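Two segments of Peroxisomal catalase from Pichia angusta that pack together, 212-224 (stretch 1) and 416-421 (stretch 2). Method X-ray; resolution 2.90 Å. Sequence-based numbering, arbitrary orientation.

Stretch 1, residues 212-224: YKWYNSKGEWVYV
Stretch 2, residues 416-421: NKPDEK

Stretch 1 is a beta hairpin: strands 212-215 and 221-224 pair antiparallel (Tyr212 N to Val224 O 3.0 Å, Val222 N to Trp214 O 3.1 Å) and are joined through a type I turn from Asn216 to Gly219. Gly219, at phi/psi 96/9, occupies a conformation that by itself calls for glycine. Stretch 2, an irregular extended segment, runs past this hairpin, with CA atoms 5.8 Å apart at Gly219-Asn416 and 8.1 Å at Trp221-Asp419; together they bury 418 Å².

Asn416, modelled only to CB, points that atom away. Lys417 (-144/170, chi1 m) points toward the hairpin, its CD lying 3.8 Å from Glu220 CG; the charges stay beyond salt-bridge range, Glu220 OE2 to Lys417 NZ being 4.5 Å. Pro418 (-58/130) contributes its carbonyl: Trp221 NE1, on a p rotamer, donates to Pro418 O at 3.2 Å and 148°, with the oxygen near the indole plane. Asp419 (-111/-161, chi1 -132°) divides its carboxylate, OD1 forming a salt bridge with Lys213 NZ at 2.9 Å and OD2 accepting from Tyr215 OH at 3.1 Å. Glu420 (-72/146, chi1 m, chi2 t) does likewise: OE2 accepts from Tyr223 OH at 2.5 Å, while OE1 meets Lys213 NZ at 3.1 Å in a salt bridge whose hydrogen bond is weak. Lys213 thus balances two acids. Lys421 does not reach stretch 1; its NZ is hydrogen-bonded elsewhere in the structure.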

# COMPACT_ATOMS: atom_id res chain seq x y z
N TYR O 212 -15.40 -28.90 14.01
CA TYR O 212 -16.10 -28.42 12.81
C TYR O 212 -17.45 -29.14 12.73
O TYR O 212 -17.74 -30.00 13.55
CB TYR O 212 -15.27 -28.68 11.54
CG TYR O 212 -14.06 -27.78 11.42
CD1 TYR O 212 -12.95 -27.98 12.22
CD2 TYR O 212 -14.03 -26.73 10.53
CE1 TYR O 212 -11.86 -27.16 12.15
CE2 TYR O 212 -12.93 -25.89 10.45
CZ TYR O 212 -11.84 -26.13 11.27
OH TYR O 212 -10.72 -25.34 11.23
N LYS O 213 -18.28 -28.79 11.76
CA LYS O 213 -19.55 -29.46 11.54
C LYS O 213 -19.63 -29.92 10.11
O LYS O 213 -19.48 -29.12 9.19
CB LYS O 213 -20.70 -28.51 11.80
CG LYS O 213 -20.77 -27.99 13.23
CD LYS O 213 -22.20 -27.73 13.66
CE LYS O 213 -22.79 -26.50 12.97
NZ LYS O 213 -24.21 -26.37 13.32
N TRP O 214 -19.88 -31.21 9.93
CA TRP O 214 -19.94 -31.80 8.60
C TRP O 214 -21.37 -32.24 8.28
O TRP O 214 -22.08 -32.74 9.15
CB TRP O 214 -18.92 -32.94 8.50
CG TRP O 214 -17.49 -32.43 8.38
CD1 TRP O 214 -17.05 -31.13 8.52
CD2 TRP O 214 -16.33 -33.21 8.10
NE1 TRP O 214 -15.69 -31.06 8.32
CE2 TRP O 214 -15.21 -32.33 8.07
CE3 TRP O 214 -16.11 -34.58 7.86
CZ2 TRP O 214 -13.90 -32.77 7.83
CZ3 TRP O 214 -14.80 -35.02 7.61
CH2 TRP O 214 -13.72 -34.11 7.59
N TYR O 215 -21.79 -32.03 7.05
CA TYR O 215 -23.16 -32.32 6.65
C TYR O 215 -23.19 -33.34 5.52
O TYR O 215 -22.48 -33.18 4.52
CB TYR O 215 -23.81 -31.03 6.16
CG TYR O 215 -24.13 -30.01 7.24
CD1 TYR O 215 -23.11 -29.30 7.88
CD2 TYR O 215 -25.46 -29.73 7.58
CE1 TYR O 215 -23.42 -28.35 8.86
CE2 TYR O 215 -25.77 -28.79 8.54
CZ TYR O 215 -24.75 -28.09 9.19
OH TYR O 215 -25.05 -27.14 10.16
N ASN O 216 -24.00 -34.39 5.67
CA ASN O 216 -24.21 -35.33 4.57
C ASN O 216 -25.29 -34.76 3.66
O ASN O 216 -25.78 -33.65 3.90
CB ASN O 216 -24.60 -36.71 5.09
CG ASN O 216 -25.98 -36.75 5.71
OD1 ASN O 216 -26.89 -36.02 5.33
ND2 ASN O 216 -26.15 -37.63 6.68
N SER O 217 -25.67 -35.51 2.63
CA SER O 217 -26.58 -34.93 1.64
C SER O 217 -28.04 -34.87 2.09
O SER O 217 -28.83 -34.15 1.49
CB SER O 217 -26.41 -35.59 0.27
OG SER O 217 -26.65 -36.99 0.38
N LYS O 218 -28.41 -35.58 3.15
CA LYS O 218 -29.77 -35.46 3.69
C LYS O 218 -29.91 -34.22 4.57
O LYS O 218 -31.03 -33.85 4.97
CB LYS O 218 -30.17 -36.68 4.52
CG LYS O 218 -29.70 -38.04 4.04
CD LYS O 218 -29.77 -39.06 5.20
CE LYS O 218 -29.45 -40.51 4.76
NZ LYS O 218 -30.43 -41.01 3.71
N GLY O 219 -28.79 -33.59 4.90
CA GLY O 219 -28.78 -32.42 5.77
C GLY O 219 -28.50 -32.74 7.23
O GLY O 219 -28.64 -31.87 8.10
N GLU O 220 -28.12 -33.99 7.50
CA GLU O 220 -27.77 -34.45 8.85
C GLU O 220 -26.31 -34.14 9.14
O GLU O 220 -25.41 -34.51 8.37
CB GLU O 220 -28.02 -35.95 9.01
CG GLU O 220 -29.51 -36.35 8.98
CD GLU O 220 -29.76 -37.84 8.65
OE1 GLU O 220 -28.81 -38.59 8.30
OE2 GLU O 220 -30.94 -38.27 8.74
N TRP O 221 -26.09 -33.47 10.27
CA TRP O 221 -24.76 -32.96 10.62
C TRP O 221 -24.28 -33.55 11.90
O TRP O 221 -25.05 -33.82 12.81
CB TRP O 221 -24.75 -31.44 10.75
CG TRP O 221 -25.64 -30.92 11.85
CD1 TRP O 221 -26.92 -30.50 11.72
CD2 TRP O 221 -25.31 -30.78 13.25
NE1 TRP O 221 -27.42 -30.10 12.93
CE2 TRP O 221 -26.45 -30.26 13.88
CE3 TRP O 221 -24.17 -31.03 14.01
CZ2 TRP O 221 -26.49 -29.99 15.24
CZ3 TRP O 221 -24.21 -30.76 15.38
CH2 TRP O 221 -25.35 -30.25 15.98
N VAL O 222 -22.96 -33.68 11.98
CA VAL O 222 -22.32 -34.28 13.12
C VAL O 222 -21.10 -33.42 13.41
O VAL O 222 -20.53 -32.84 12.50
CB VAL O 222 -21.99 -35.72 12.77
CG1 VAL O 222 -20.55 -35.86 12.32
CG2 VAL O 222 -22.29 -36.64 13.93
N TYR O 223 -20.74 -33.29 14.68
CA TYR O 223 -19.53 -32.56 15.05
C TYR O 223 -18.30 -33.42 14.72
O TYR O 223 -18.32 -34.62 14.97
CB TYR O 223 -19.50 -32.22 16.56
CG TYR O 223 -20.48 -31.17 17.04
CD1 TYR O 223 -20.46 -29.87 16.57
CD2 TYR O 223 -21.40 -31.48 18.02
CE1 TYR O 223 -21.36 -28.91 17.05
CE2 TYR O 223 -22.30 -30.55 18.50
CZ TYR O 223 -22.28 -29.27 18.02
OH TYR O 223 -23.20 -28.36 18.51
N VAL O 224 -17.24 -32.81 14.17
CA VAL O 224 -16.01 -33.55 13.85
C VAL O 224 -14.73 -32.94 14.39
O VAL O 224 -14.65 -31.76 14.67
CB VAL O 224 -15.80 -33.79 12.35
CG1 VAL O 224 -17.08 -34.22 11.68
CG2 VAL O 224 -15.30 -32.56 11.71
N ASN O 416 -33.75 -29.41 4.73
CA ASN O 416 -33.39 -28.96 6.08
C ASN O 416 -33.68 -30.01 7.20
O ASN O 416 -34.52 -30.92 7.05
CB ASN O 416 -34.03 -27.60 6.40
N LYS O 417 -32.94 -29.89 8.31
CA LYS O 417 -33.14 -30.71 9.51
C LYS O 417 -32.89 -29.88 10.79
O LYS O 417 -32.41 -28.73 10.69
CB LYS O 417 -32.25 -31.96 9.46
CG LYS O 417 -32.89 -33.09 8.67
CD LYS O 417 -32.76 -34.44 9.40
CE LYS O 417 -33.83 -35.44 8.94
NZ LYS O 417 -34.07 -35.31 7.47
N PRO O 418 -33.22 -30.42 11.99
CA PRO O 418 -32.91 -29.64 13.21
C PRO O 418 -31.42 -29.28 13.34
O PRO O 418 -30.56 -30.16 13.20
CB PRO O 418 -33.36 -30.57 14.37
CG PRO O 418 -33.41 -31.95 13.76
CD PRO O 418 -33.86 -31.71 12.32
N ASP O 419 -31.14 -28.00 13.58
CA ASP O 419 -29.79 -27.53 13.85
C ASP O 419 -29.67 -27.08 15.31
O ASP O 419 -30.48 -27.45 16.17
CB ASP O 419 -29.44 -26.39 12.89
CG ASP O 419 -28.07 -26.58 12.24
OD1 ASP O 419 -27.06 -26.79 12.96
OD2 ASP O 419 -28.02 -26.50 10.99
N GLU O 420 -28.65 -26.28 15.60
CA GLU O 420 -28.44 -25.74 16.94
C GLU O 420 -29.50 -24.68 17.22
O GLU O 420 -29.93 -23.99 16.30
CB GLU O 420 -27.02 -25.16 17.05
CG GLU O 420 -25.91 -26.21 17.16
CD GLU O 420 -24.53 -25.66 16.83
OE1 GLU O 420 -24.43 -24.76 15.97
OE2 GLU O 420 -23.55 -26.13 17.43
N LYS O 421 -29.94 -24.58 18.47
CA LYS O 421 -30.95 -23.56 18.83
C LYS O 421 -30.46 -22.56 19.88
O LYS O 421 -29.75 -22.92 20.82
CB LYS O 421 -32.27 -24.21 19.28
CG LYS O 421 -32.62 -25.53 18.60
CD LYS O 421 -33.86 -25.40 17.68
CE LYS O 421 -34.25 -26.78 17.09
NZ LYS O 421 -34.99 -26.72 15.78